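PDB 3E8L: serine proteinase inhibitor A from Sagittaria sagittifolia, which probably inhibits trypsin and chymotrypsin simultaneously through two reactive sites, and kallikrein weakly. Local coordinates for residues 17-22 with 67-72; 142-147 with 179-184; 85-90 with 129-134; 53-58 with 117-122; 42-47 with 63-68. The protein carries 2 engineered substitutions. All blocks are in the same frame, centred on the assembly; numbering follows the deposited sequence. Where two conformers were deposited one is given.

How the contacts relate
Contacts 1 to 4 are buried and contact 5 is only partly so. Contacts 1, 2 and 3 share one antiparallel sheet: strands 67-70, 84-89, 130-135 and 142-147 run side by side through them. Contacts 4 and 5 meet at the pairing of strands 43-49 and 52-57, while strand 67-70 also joins contact 5 to contact 1. Contacts 2, 3 and 4 are antiparallel pairings between steeply inclined strands that combine backbone bonds with apolar packing, rich in aromatics in 2 and 3 and aliphatic in 4. Contacts 1 and 5 each combine one backbone hydrogen bond with side-chain packing, between a loop and a strand; a water assists contact 5.

Contact 1. Residues 17-22 with 67-72; sequences DAVQLN and VGFSAS
Phe69 is the side chain around which the loop 17-22 folds down on strand 67-70. Its ring carbon CG stands anti to the carbonyl carbon (chi1 -53°), and two loop side chains reach the residue at different points along it. Val19 supplies CG1, the branch anti to its own backbone N, which lies obliquely to the ring and touches CD2 and CE2 of Phe69 at 3.6 Å each. Leu21 works closer to the main chain: its CD1 comes within 3.6 Å of Phe69 CB, the two side chains crossing at about a right angle. Leu21 chi2, at -16°, is nearly eclipsed, and it is in this conformation that CD1 meets Phe69. Between them the carbonyl O of Gln20 lies near the ring plane at its edge. Branched aliphatic residues suit these positions, since each presents a compact methyl to a buried aromatic.

One backbone bond fixes the register: Asn22 N donates to Phe69 O at 2.7 Å, almost straight and directed nearly along the C=O axis. Asn22 CB lies 3.5 Å from the same Phe69 O, while its amide oxygen OD1 turns back to Gly24 N, as in an Asx turn. The carbonyl O of Asn22 is hydrogen-bonded to a polar side chain of another protein chain.

The Phe69 ring also meets Phe87 of strand 84-89 edge-to-face and approaches the Phe181 ring of strand 179-183 nearly perpendicularly. Asp17 forms a salt bridge with Lys183 on that same strand, and Val19 also rests on Tyr30 of strand 30-34.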
# COMPACT_ATOMS: atom_id res chain seq x y z
N ASP A 17 -8.41 9.39 22.72
CA ASP A 17 -9.06 8.14 22.35
C ASP A 17 -8.21 7.40 21.31
O ASP A 17 -7.61 8.00 20.42
CB ASP A 17 -10.45 8.39 21.78
CG ASP A 17 -11.41 9.01 22.80
OD1 ASP A 17 -11.37 8.66 24.01
OD2 ASP A 17 -12.24 9.85 22.37
N ALA A 18 -8.18 6.08 21.41
CA ALA A 18 -7.39 5.30 20.49
C ALA A 18 -7.82 5.56 19.04
O ALA A 18 -9.01 5.66 18.73
CB ALA A 18 -7.46 3.81 20.84
N VAL A 19 -6.84 5.68 18.16
CA VAL A 19 -7.12 5.90 16.76
C VAL A 19 -7.62 4.59 16.15
O VAL A 19 -6.94 3.56 16.17
CB VAL A 19 -5.87 6.42 16.04
CG1 VAL A 19 -6.09 6.44 14.51
CG2 VAL A 19 -5.52 7.82 16.57
N GLN A 20 -8.83 4.64 15.63
CA GLN A 20 -9.44 3.43 15.07
C GLN A 20 -9.05 3.17 13.63
O GLN A 20 -8.93 4.10 12.82
CB GLN A 20 -10.96 3.48 15.24
CG GLN A 20 -11.38 3.37 16.70
CD GLN A 20 -12.78 3.83 16.91
OE1 GLN A 20 -13.69 3.43 16.18
NE2 GLN A 20 -12.97 4.67 17.90
N LEU A 21 -8.85 1.89 13.32
CA LEU A 21 -8.59 1.47 11.95
C LEU A 21 -9.86 1.26 11.13
O LEU A 21 -10.96 1.02 11.66
CB LEU A 21 -7.79 0.16 11.94
CG LEU A 21 -6.27 0.13 12.15
CD1 LEU A 21 -5.57 1.47 11.98
CD2 LEU A 21 -5.93 -0.48 13.44
N ASN A 22 -9.69 1.34 9.82
CA ASN A 22 -10.75 1.02 8.89
C ASN A 22 -10.86 -0.49 8.65
O ASN A 22 -10.04 -1.09 7.97
CB ASN A 22 -10.56 1.76 7.58
CG ASN A 22 -11.39 1.17 6.46
OD1 ASN A 22 -12.40 0.51 6.72
ND2 ASN A 22 -10.97 1.39 5.23
N VAL A 67 -8.30 11.18 6.67
CA VAL A 67 -7.47 10.03 6.34
C VAL A 67 -8.01 8.77 7.01
O VAL A 67 -8.35 8.78 8.19
CB VAL A 67 -6.01 10.22 6.81
CG1 VAL A 67 -5.10 9.14 6.21
CG2 VAL A 67 -5.48 11.62 6.46
N GLY A 68 -8.08 7.68 6.26
CA GLY A 68 -8.42 6.37 6.81
C GLY A 68 -7.15 5.55 6.95
O GLY A 68 -6.23 5.66 6.13
N PHE A 69 -7.11 4.73 8.00
CA PHE A 69 -5.93 3.93 8.31
C PHE A 69 -6.27 2.47 8.19
O PHE A 69 -7.25 2.00 8.75
CB PHE A 69 -5.42 4.24 9.72
CG PHE A 69 -5.19 5.70 9.97
CD1 PHE A 69 -4.22 6.41 9.23
CD2 PHE A 69 -5.96 6.38 10.91
CE1 PHE A 69 -4.02 7.77 9.45
CE2 PHE A 69 -5.75 7.74 11.14
CZ PHE A 69 -4.78 8.43 10.40
N SER A 70 -5.48 1.74 7.43
CA SER A 70 -5.83 0.34 7.25
C SER A 70 -4.63 -0.59 7.30
O SER A 70 -3.49 -0.15 7.24
CB SER A 70 -6.70 0.17 6.00
OG SER A 70 -5.95 0.36 4.84
N ALA A 71 -4.91 -1.88 7.46
CA ALA A 71 -3.88 -2.88 7.74
C ALA A 71 -4.33 -4.21 7.17
O ALA A 71 -5.49 -4.34 6.78
CB ALA A 71 -3.68 -2.99 9.25
N SER A 72 -3.45 -5.20 7.15
CA SER A 72 -3.85 -6.52 6.66
C SER A 72 -4.89 -7.18 7.55
O SER A 72 -4.94 -6.93 8.76
CB SER A 72 -2.65 -7.44 6.54
OG SER A 72 -1.98 -7.16 5.33

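Contact 2. Residues 142-147 with 179-184; sequences YKLAAC and VQFQKF. Engineered in segment 179-184: Gln180 (natural residue Arg).
This is a single antiparallel bridge where two steeply inclined strands meet inside the beta-trefoil, Tyr142 of strand 142-147 meeting Val179 of strand 179-183. Their short axes are inclined at 95° with a closest approach of 6.4 Å, so only Tyr142 and Val179 can pair before the strands part. That pair is hydrogen-bonded both ways: Tyr142 N reaches Val179 O at 2.8 Å, and Val179 N reaches Tyr142 O at 2.8 Å, each donor lying in the carbonyl plane.

Beside the bridge, side chains pack in the angle between the strands. Tyr142 CD2 meets the edge of the Phe181 ring, 3.8 Å from CE1, with the two side chains at about a right angle. Leu144 brings one methyl, CD2, to 4.1 Å from Val179 CG2 and 4.2 Å from Phe181 CZ, so a single branch touches both partners. Val179 CG2 takes the crowded position between its backbone N and carbonyl carbon, which turns it toward Leu144. Tyrosine suits its place because the ring is buried while its OH has a partner, Val12 N.

Further along, strand 142-147 pairs with strand 130-135, through a backbone hydrogen bond between Lys143 and Arg134 among others, and Cys147 is tied by a disulfide to Cys156. Val179 and Phe181 pack on Ile32 of strand 30-34, and Leu144 on Trp101 of strand 101-103.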
# COMPACT_ATOMS: atom_id res chain seq x y z
N TYR A 142 3.11 12.72 17.56
CA TYR A 142 3.87 11.65 16.93
C TYR A 142 4.76 12.08 15.79
O TYR A 142 4.53 13.11 15.17
CB TYR A 142 2.93 10.52 16.46
CG TYR A 142 2.01 10.03 17.55
CD1 TYR A 142 2.43 9.05 18.46
CD2 TYR A 142 0.72 10.56 17.69
CE1 TYR A 142 1.59 8.60 19.47
CE2 TYR A 142 -0.12 10.13 18.70
CZ TYR A 142 0.32 9.14 19.59
OH TYR A 142 -0.53 8.70 20.60
N LYS A 143 5.77 11.26 15.52
CA LYS A 143 6.57 11.38 14.32
C LYS A 143 6.10 10.29 13.37
O LYS A 143 5.85 9.16 13.81
CB LYS A 143 8.06 11.20 14.66
CG LYS A 143 8.77 12.52 14.99
CD LYS A 143 10.17 12.33 15.58
CE LYS A 143 10.17 12.51 17.09
NZ LYS A 143 11.39 13.25 17.58
N LEU A 144 5.95 10.62 12.08
CA LEU A 144 5.64 9.59 11.10
C LEU A 144 6.92 8.98 10.53
O LEU A 144 7.95 9.65 10.42
CB LEU A 144 4.77 10.14 9.97
CG LEU A 144 3.47 10.83 10.39
CD1 LEU A 144 2.78 11.50 9.18
CD2 LEU A 144 2.52 9.88 11.15
N ALA A 145 6.85 7.70 10.16
CA ALA A 145 7.93 7.01 9.45
C ALA A 145 7.35 6.26 8.26
O ALA A 145 6.20 5.84 8.27
CB ALA A 145 8.67 6.09 10.38
N ALA A 146 8.16 6.11 7.23
CA ALA A 146 7.68 5.58 5.95
C ALA A 146 8.39 4.27 5.67
O ALA A 146 9.61 4.24 5.66
CB ALA A 146 7.93 6.59 4.83
N CYS A 147 7.63 3.20 5.46
CA CYS A 147 8.18 1.85 5.26
C CYS A 147 7.74 1.24 3.96
O CYS A 147 6.68 1.56 3.43
CB CYS A 147 7.72 0.91 6.35
SG CYS A 147 7.93 1.53 8.00
N VAL A 179 3.00 15.34 14.59
CA VAL A 179 1.58 15.46 14.30
C VAL A 179 0.68 15.00 15.43
O VAL A 179 1.10 14.32 16.35
CB VAL A 179 1.19 14.67 13.04
CG1 VAL A 179 1.99 15.14 11.85
CG2 VAL A 179 1.38 13.19 13.26
N GLN A 180 -0.58 15.39 15.32
CA GLN A 180 -1.66 14.82 16.10
C GLN A 180 -2.71 14.28 15.13
O GLN A 180 -2.86 14.78 14.02
CB GLN A 180 -2.30 15.85 17.02
CG GLN A 180 -1.51 16.15 18.29
CD GLN A 180 -2.34 16.90 19.32
OE1 GLN A 180 -2.66 16.36 20.38
NE2 GLN A 180 -2.67 18.14 19.03
N PHE A 181 -3.43 13.27 15.57
CA PHE A 181 -4.59 12.77 14.86
C PHE A 181 -5.83 13.36 15.50
O PHE A 181 -5.93 13.39 16.72
CB PHE A 181 -4.62 11.24 14.87
CG PHE A 181 -3.42 10.62 14.25
CD1 PHE A 181 -2.27 10.38 14.99
CD2 PHE A 181 -3.43 10.25 12.91
CE1 PHE A 181 -1.17 9.79 14.43
CE2 PHE A 181 -2.33 9.65 12.32
CZ PHE A 181 -1.19 9.43 13.08
N GLN A 182 -6.73 13.86 14.67
CA GLN A 182 -7.91 14.62 15.11
C GLN A 182 -9.11 13.97 14.46
O GLN A 182 -9.08 13.73 13.25
CB GLN A 182 -7.79 16.04 14.58
CG GLN A 182 -8.75 17.06 15.19
CD GLN A 182 -8.08 17.87 16.29
OE1 GLN A 182 -6.90 18.24 16.17
NE2 GLN A 182 -8.81 18.11 17.39
N LYS A 183 -10.16 13.66 15.21
CA LYS A 183 -11.28 12.98 14.57
C LYS A 183 -12.01 13.88 13.57
O LYS A 183 -11.95 15.11 13.67
CB LYS A 183 -12.24 12.26 15.53
CG LYS A 183 -12.16 12.57 17.01
CD LYS A 183 -13.06 11.56 17.76
CE LYS A 183 -13.08 11.75 19.27
NZ LYS A 183 -11.77 11.50 19.93
N PHE A 184 -12.67 13.27 12.59
CA PHE A 184 -13.33 14.02 11.54
C PHE A 184 -14.83 13.78 11.53
O PHE A 184 -15.30 12.69 11.81
CB PHE A 184 -12.74 13.65 10.18
CG PHE A 184 -13.37 14.37 9.03
CD1 PHE A 184 -12.88 15.58 8.61
CD2 PHE A 184 -14.45 13.82 8.37
CE1 PHE A 184 -13.45 16.23 7.55
CE2 PHE A 184 -15.03 14.47 7.32
CZ PHE A 184 -14.52 15.68 6.91

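Contact 3. Residues 85-90 with 129-134; sequences YKFSFS and SWFEAR. With SO4 (sulfate ion), chain I.
Tyr85 O is held twice: by a nearly straight hydrogen bond from Phe131 N at 2.7 Å, and by a weaker CA-H...O contact from Trp130 CA at 3.5 Å. In the beta-trefoil this carbonyl belongs to an antiparallel hydrogen-bonded pair, and the bond is returned from Tyr85 N to Phe131 O at 2.9 Å, where the donor sits on a carbonyl lone pair. The strands cross at 101°, so the pairing is short.

On the inner side, Phe131 CB stands over one face of the Phe87 ring, a CH-pi contact with CB 3.7 Å from the ring centroid. The two rings meet obliquely, with planes at 40°. Phenylalanine fits both places because flat, apolar rings pack closely against one another and against Trp101. Tyr85, buried too, has its OH hydrogen-bonded to Gln80 N. Buried Glu132 meets two arginines: OE2 forms a salt bridge with Arg134 NE at 3.0 Å, approached from above the carboxylate plane, and OE1 a second with Arg84.

On the outer side, the Trp130 indole approaches the backbone of the other strand obliquely, CE3 being 3.7 Å from Lys86 N. Lys86, partly exposed, runs out as an extended chain and forms a cation-pi contact with Phe128. Its NZ donates to O1 of a sulfate, probably from the crystallisation liquor, at 3.2 Å, and Trp130 CH2 lies 3.4 Å from O4 of the same ion.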
# COMPACT_ATOMS: atom_id res chain seq x y z
N TYR A 85 0.78 0.99 8.68
CA TYR A 85 -0.54 1.16 8.11
C TYR A 85 -0.52 1.89 6.79
O TYR A 85 0.34 2.73 6.53
CB TYR A 85 -1.43 1.89 9.09
CG TYR A 85 -1.46 1.19 10.40
CD1 TYR A 85 -2.19 0.01 10.57
CD2 TYR A 85 -0.74 1.68 11.48
CE1 TYR A 85 -2.21 -0.65 11.79
CE2 TYR A 85 -0.75 1.03 12.70
CZ TYR A 85 -1.47 -0.13 12.85
OH TYR A 85 -1.47 -0.75 14.07
N LYS A 86 -1.50 1.54 5.96
CA LYS A 86 -1.81 2.27 4.73
C LYS A 86 -2.60 3.52 5.13
O LYS A 86 -3.57 3.42 5.89
CB LYS A 86 -2.64 1.35 3.84
CG LYS A 86 -3.12 1.91 2.51
CD LYS A 86 -3.52 0.70 1.63
CE LYS A 86 -4.60 1.01 0.63
NZ LYS A 86 -5.34 -0.23 0.24
N PHE A 87 -2.15 4.68 4.66
CA PHE A 87 -2.84 5.97 4.88
C PHE A 87 -3.61 6.33 3.61
O PHE A 87 -3.04 6.29 2.53
CB PHE A 87 -1.83 7.07 5.18
CG PHE A 87 -1.28 7.06 6.59
CD1 PHE A 87 -1.15 5.87 7.31
CD2 PHE A 87 -0.85 8.26 7.18
CE1 PHE A 87 -0.62 5.88 8.61
CE2 PHE A 87 -0.32 8.27 8.46
CZ PHE A 87 -0.21 7.09 9.18
N SER A 88 -4.88 6.69 3.73
CA SER A 88 -5.70 6.99 2.56
C SER A 88 -6.60 8.18 2.83
O SER A 88 -7.37 8.19 3.79
CB SER A 88 -6.54 5.78 2.15
OG SER A 88 -5.73 4.72 1.65
N PHE A 89 -6.48 9.20 2.00
CA PHE A 89 -7.34 10.34 2.11
C PHE A 89 -8.78 9.99 1.72
O PHE A 89 -9.02 9.22 0.80
CB PHE A 89 -6.85 11.47 1.20
CG PHE A 89 -5.67 12.22 1.75
CD1 PHE A 89 -5.71 12.81 3.02
CD2 PHE A 89 -4.53 12.38 0.97
CE1 PHE A 89 -4.60 13.53 3.52
CE2 PHE A 89 -3.43 13.10 1.44
CZ PHE A 89 -3.46 13.68 2.71
N SER A 90 -9.73 10.57 2.45
CA SER A 90 -11.13 10.43 2.10
C SER A 90 -11.49 11.68 1.35
O SER A 90 -11.72 12.74 1.94
CB SER A 90 -11.99 10.29 3.36
OG SER A 90 -13.32 9.96 3.02
N SER A 129 2.67 3.03 0.37
CA SER A 129 3.68 2.73 1.35
C SER A 129 3.01 2.50 2.70
O SER A 129 1.79 2.61 2.84
CB SER A 129 4.72 3.84 1.37
OG SER A 129 5.27 3.97 0.06
N TRP A 130 3.83 2.14 3.67
CA TRP A 130 3.34 1.72 4.96
C TRP A 130 3.87 2.74 5.96
O TRP A 130 5.08 2.92 6.09
CB TRP A 130 3.89 0.33 5.28
CG TRP A 130 3.29 -0.79 4.45
CD1 TRP A 130 3.87 -1.43 3.37
CD2 TRP A 130 2.01 -1.41 4.63
NE1 TRP A 130 3.03 -2.42 2.89
CE2 TRP A 130 1.88 -2.42 3.64
CE3 TRP A 130 0.95 -1.20 5.54
CZ2 TRP A 130 0.74 -3.22 3.54
CZ3 TRP A 130 -0.17 -2.01 5.44
CH2 TRP A 130 -0.28 -3.00 4.44
N PHE A 131 2.96 3.41 6.66
CA PHE A 131 3.37 4.45 7.58
C PHE A 131 3.17 4.06 9.04
O PHE A 131 2.25 3.33 9.40
CB PHE A 131 2.70 5.77 7.22
CG PHE A 131 3.05 6.22 5.84
CD1 PHE A 131 4.02 7.21 5.64
CD2 PHE A 131 2.44 5.65 4.73
CE1 PHE A 131 4.36 7.63 4.35
CE2 PHE A 131 2.78 6.06 3.44
CZ PHE A 131 3.74 7.05 3.26
N GLU A 132 4.08 4.58 9.86
CA GLU A 132 4.28 4.15 11.22
C GLU A 132 4.14 5.40 12.06
O GLU A 132 4.73 6.43 11.71
CB GLU A 132 5.70 3.60 11.31
CG GLU A 132 6.12 2.98 12.64
CD GLU A 132 7.51 2.36 12.58
OE1 GLU A 132 7.85 1.74 11.55
OE2 GLU A 132 8.27 2.48 13.56
N ALA A 133 3.35 5.35 13.12
CA ALA A 133 3.34 6.43 14.11
C ALA A 133 4.36 6.05 15.17
O ALA A 133 4.31 4.94 15.73
CB ALA A 133 1.97 6.61 14.73
N ARG A 134 5.29 6.96 15.43
CA ARG A 134 6.30 6.73 16.45
C ARG A 134 6.07 7.72 17.57
O ARG A 134 5.63 8.86 17.32
CB ARG A 134 7.70 6.91 15.87
CG ARG A 134 8.20 5.72 15.11
CD ARG A 134 9.61 5.97 14.63
NE ARG A 134 10.05 4.93 13.70
CZ ARG A 134 11.07 5.05 12.86
NH1 ARG A 134 11.78 6.16 12.81
NH2 ARG A 134 11.38 4.03 12.07
S SO4 I . -4.20 -3.21 2.64
O1 SO4 I . -4.13 -3.03 1.19
O2 SO4 I . -5.57 -3.02 3.11
O3 SO4 I . -3.70 -4.54 3.01
O4 SO4 I . -3.37 -2.21 3.30

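Contact 4. Residues 53-58 with 117-122; sequences SYVYEA and ITAGDY
The side chain of Val55 leaves the backbone toward the other strand, and its atoms meet that strand one after another. CB comes first, 3.6 Å from Ile117 O. The branch CG2, anti to the carbonyl carbon, then does most of the touching: it lies 3.5 Å from Ile117 O and 3.7 Å from Thr118 O, and beyond these carbonyls it meets two methyls, Ile117 CG2 at 3.8 Å and Ala119 CB at 4.1 Å. The other methyl, CG1, stands anti to the backbone N (chi1 -174°). Beta-branched valine suits the spot because its two methyls diverge close to the main chain, and the small Ala119 offers only its CB to the valine methyl. Trp101 packs on Val55, Ile117 and Ala119 alike.

Three backbone bonds hold the register. Val55 N donates to Ile117 O at 3.1 Å, while Ser53 and Ala119 form a hydrogen-bonded pair, with Ala119 N to Ser53 O at 3.0 Å and Ser53 N to Ala119 O at 3.1 Å. All three donors stand above the carbonyl planes and not on lone pairs, in keeping with strands inclined at 118°. Tyr54 and Thr118 sit between as the non-hydrogen-bonded pair, their side chains diverging. At partly exposed Ser53 a water donates to Ala119 O and is hydrogen-bonded to Ser53 OG, a place that suits a polar serine. Gly120 follows with a positive phi of 96°, which glycine adopts readily.

This antiparallel pairing of strands 52-57 and 113-119 belongs to the beta-trefoil of a Kunitz-type inhibitor.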
# COMPACT_ATOMS: atom_id res chain seq x y z
N SER A 53 -0.78 13.38 -6.12
CA SER A 53 -0.71 14.66 -5.40
C SER A 53 0.48 14.67 -4.46
O SER A 53 1.00 13.60 -4.09
CB SER A 53 -1.97 14.85 -4.56
OG SER A 53 -3.08 15.25 -5.34
N TYR A 54 0.93 15.87 -4.06
CA TYR A 54 1.90 15.97 -2.97
C TYR A 54 1.12 16.06 -1.67
O TYR A 54 0.14 16.81 -1.60
CB TYR A 54 2.78 17.21 -3.09
CG TYR A 54 3.68 17.24 -4.30
CD1 TYR A 54 4.91 16.62 -4.28
CD2 TYR A 54 3.31 17.93 -5.45
CE1 TYR A 54 5.75 16.66 -5.36
CE2 TYR A 54 4.14 17.98 -6.56
CZ TYR A 54 5.38 17.33 -6.51
OH TYR A 54 6.24 17.36 -7.59
N VAL A 55 1.55 15.29 -0.66
CA VAL A 55 1.12 15.51 0.72
C VAL A 55 1.82 16.76 1.27
O VAL A 55 3.05 16.83 1.37
CB VAL A 55 1.43 14.31 1.63
CG1 VAL A 55 0.83 14.53 3.02
CG2 VAL A 55 0.90 13.03 1.03
N TYR A 56 1.02 17.77 1.59
CA TYR A 56 1.54 19.01 2.16
C TYR A 56 0.64 19.51 3.30
O TYR A 56 -0.50 19.06 3.46
CB TYR A 56 1.62 20.08 1.07
CG TYR A 56 0.39 20.96 0.92
CD1 TYR A 56 0.47 22.33 1.17
CD2 TYR A 56 -0.84 20.42 0.52
CE1 TYR A 56 -0.65 23.14 1.04
CE2 TYR A 56 -1.96 21.23 0.39
CZ TYR A 56 -1.87 22.58 0.65
OH TYR A 56 -2.99 23.38 0.51
N GLU A 57 1.16 20.45 4.07
CA GLU A 57 0.40 21.02 5.17
C GLU A 57 -0.44 22.20 4.67
O GLU A 57 0.10 23.20 4.20
CB GLU A 57 1.35 21.47 6.25
CG GLU A 57 0.70 21.74 7.57
CD GLU A 57 1.66 22.37 8.55
OE1 GLU A 57 2.83 21.92 8.57
OE2 GLU A 57 1.26 23.30 9.27
N ALA A 58 -1.75 22.09 4.77
CA ALA A 58 -2.64 23.15 4.35
C ALA A 58 -2.38 24.38 5.19
O ALA A 58 -1.93 24.25 6.34
CB ALA A 58 -4.09 22.72 4.50
N ILE A 117 6.43 12.54 0.07
CA ILE A 117 5.34 11.62 0.31
C ILE A 117 4.26 12.07 -0.68
O ILE A 117 3.94 13.26 -0.75
CB ILE A 117 4.78 11.70 1.75
CG1 ILE A 117 5.91 11.55 2.77
CG2 ILE A 117 3.73 10.64 1.97
CD1 ILE A 117 6.82 10.37 2.52
N THR A 118 3.74 11.13 -1.46
CA THR A 118 2.69 11.44 -2.41
C THR A 118 1.41 10.75 -1.95
O THR A 118 1.44 9.98 -0.98
CB THR A 118 3.08 11.06 -3.88
OG1 THR A 118 3.27 9.65 -3.99
CG2 THR A 118 4.34 11.78 -4.30
N ALA A 119 0.30 11.04 -2.63
CA ALA A 119 -0.94 10.36 -2.33
C ALA A 119 -1.68 10.15 -3.62
O ALA A 119 -1.89 11.09 -4.39
CB ALA A 119 -1.79 11.19 -1.38
N GLY A 120 -2.11 8.92 -3.84
CA GLY A 120 -2.94 8.60 -4.98
C GLY A 120 -2.13 8.08 -6.14
O GLY A 120 -0.99 8.50 -6.35
N ASP A 121 -2.71 7.15 -6.88
CA ASP A 121 -2.12 6.63 -8.12
C ASP A 121 -3.21 5.82 -8.80
O ASP A 121 -4.27 5.56 -8.20
CB ASP A 121 -0.90 5.73 -7.80
CG ASP A 121 0.17 5.77 -8.89
OD1 ASP A 121 -0.08 6.22 -10.02
OD2 ASP A 121 1.29 5.31 -8.59
N TYR A 122 -2.98 5.43 -10.04
CA TYR A 122 -3.90 4.55 -10.73
C TYR A 122 -4.15 3.32 -9.85
O TYR A 122 -3.19 2.67 -9.43
CB TYR A 122 -3.28 4.14 -12.06
CG TYR A 122 -3.16 5.27 -13.05
CD1 TYR A 122 -4.30 5.90 -13.56
CD2 TYR A 122 -1.91 5.70 -13.49
CE1 TYR A 122 -4.21 6.92 -14.48
CE2 TYR A 122 -1.80 6.74 -14.43
CZ TYR A 122 -2.96 7.34 -14.91
OH TYR A 122 -2.91 8.36 -15.83
O HOH W 1 -4.48 12.65 -5.10

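Contact 5. Residues 42-47 with 63-68; sequences GLSTLR and RGLPVG. Engineered in segment 42-47: Arg47 (natural residue His).
Leu65 N donates to Leu43 O at 2.9 Å, nearly along the C=O axis, and this bond ties segment 63-68 to strand 43-49. The same carbonyl oxygen takes a second donor, a water 2.7 Å from Leu43 O that also donates to Leu65 O at 2.5 Å. The water thus closes a small ring with the direct bond. Next to it two glycines meet backbone to backbone, Gly42 CA lying 3.7 Å from Gly64 CA, while Gly64 CA also comes within 3.3 Å of Leu43 O. Glycine suits both positions, because a CB on either would clash with the other segment.

The Leu65 side chain reaches beyond the bond. With CG anti to the carbonyl carbon (chi1 -69°), it carries CD1 across Thr45 at about a right angle, 3.7 Å from Thr45 CG2. Ser44 OG lies alongside, 3.8 Å from Leu65 CG.

One shell further, Phe89 of strand 84-89 touches both Thr45 and Leu65. Leu43 turns its end away from the loop, onto Val55 and Leu170, while Ser44 bonds through its backbone to Tyr56 of the neighbouring strand.

One direct bond, one bridging water and a single leucine contact, all in a partly buried place, imply a join of mixed chemistry: a polar backbone link shared with water, a tight glycine approach and one apolar leucine side chain.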
# COMPACT_ATOMS: atom_id res chain seq x y z
N GLY A 42 -4.08 21.32 8.61
CA GLY A 42 -4.12 19.88 8.44
C GLY A 42 -3.39 19.46 7.19
O GLY A 42 -3.20 20.24 6.27
N LEU A 43 -2.97 18.20 7.16
CA LEU A 43 -2.40 17.63 5.97
C LEU A 43 -3.44 17.54 4.85
O LEU A 43 -4.63 17.31 5.09
CB LEU A 43 -1.82 16.26 6.31
CG LEU A 43 -0.32 16.23 6.51
CD1 LEU A 43 0.20 17.47 7.20
CD2 LEU A 43 0.02 15.00 7.28
N SER A 44 -2.97 17.74 3.62
CA SER A 44 -3.84 17.86 2.46
C SER A 44 -3.05 17.56 1.18
O SER A 44 -1.91 17.12 1.24
CB SER A 44 -4.44 19.27 2.44
OG SER A 44 -5.45 19.37 1.46
N THR A 45 -3.67 17.79 0.02
CA THR A 45 -3.05 17.46 -1.27
C THR A 45 -2.77 18.69 -2.14
O THR A 45 -3.57 19.64 -2.18
CB THR A 45 -3.96 16.56 -2.11
OG1 THR A 45 -5.25 17.18 -2.25
CG2 THR A 45 -4.09 15.19 -1.51
N LEU A 46 -1.63 18.64 -2.84
CA LEU A 46 -1.31 19.54 -3.96
C LEU A 46 -1.17 18.70 -5.22
O LEU A 46 -0.29 17.83 -5.28
CB LEU A 46 0.02 20.24 -3.76
CG LEU A 46 0.18 21.46 -2.87
CD1 LEU A 46 1.65 21.87 -2.89
CD2 LEU A 46 -0.71 22.60 -3.37
N ARG A 47 -1.98 18.97 -6.23
CA ARG A 47 -1.85 18.22 -7.47
C ARG A 47 -0.39 18.16 -7.97
O ARG A 47 0.31 19.18 -8.03
CB ARG A 47 -2.79 18.75 -8.57
CG ARG A 47 -4.26 18.45 -8.29
CD ARG A 47 -5.12 18.47 -9.55
NE ARG A 47 -6.55 18.49 -9.23
CZ ARG A 47 -7.32 19.58 -9.22
NH1 ARG A 47 -8.60 19.48 -8.90
NH2 ARG A 47 -6.81 20.77 -9.53
N ARG A 63 -9.01 23.32 6.38
CA ARG A 63 -9.31 22.02 6.94
C ARG A 63 -8.35 21.07 6.26
O ARG A 63 -8.03 21.24 5.08
CB ARG A 63 -10.74 21.63 6.63
N GLY A 64 -7.87 20.09 7.00
CA GLY A 64 -7.06 19.07 6.38
C GLY A 64 -8.02 18.10 5.74
O GLY A 64 -9.22 18.19 5.92
N LEU A 65 -7.49 17.16 4.99
CA LEU A 65 -8.29 16.10 4.44
C LEU A 65 -8.38 14.96 5.41
O LEU A 65 -7.50 14.73 6.18
CB LEU A 65 -7.77 15.61 3.11
CG LEU A 65 -7.81 16.45 1.86
CD1 LEU A 65 -6.87 15.85 0.91
CD2 LEU A 65 -9.15 16.47 1.26
N PRO A 66 -9.50 14.28 5.37
CA PRO A 66 -9.72 13.10 6.20
C PRO A 66 -8.87 11.93 5.73
O PRO A 66 -8.74 11.73 4.53
CB PRO A 66 -11.20 12.78 5.96
CG PRO A 66 -11.79 13.95 5.28
CD PRO A 66 -10.69 14.63 4.58
N VAL A 67 -8.30 11.18 6.67
CA VAL A 67 -7.47 10.03 6.34
C VAL A 67 -8.01 8.77 7.01
O VAL A 67 -8.35 8.78 8.19
CB VAL A 67 -6.01 10.22 6.81
CG1 VAL A 67 -5.10 9.14 6.21
CG2 VAL A 67 -5.48 11.62 6.46
N GLY A 68 -8.08 7.68 6.26
CA GLY A 68 -8.42 6.37 6.81
C GLY A 68 -7.15 5.55 6.95
O GLY A 68 -6.23 5.66 6.13
O HOH W 2 -5.37 15.70 7.19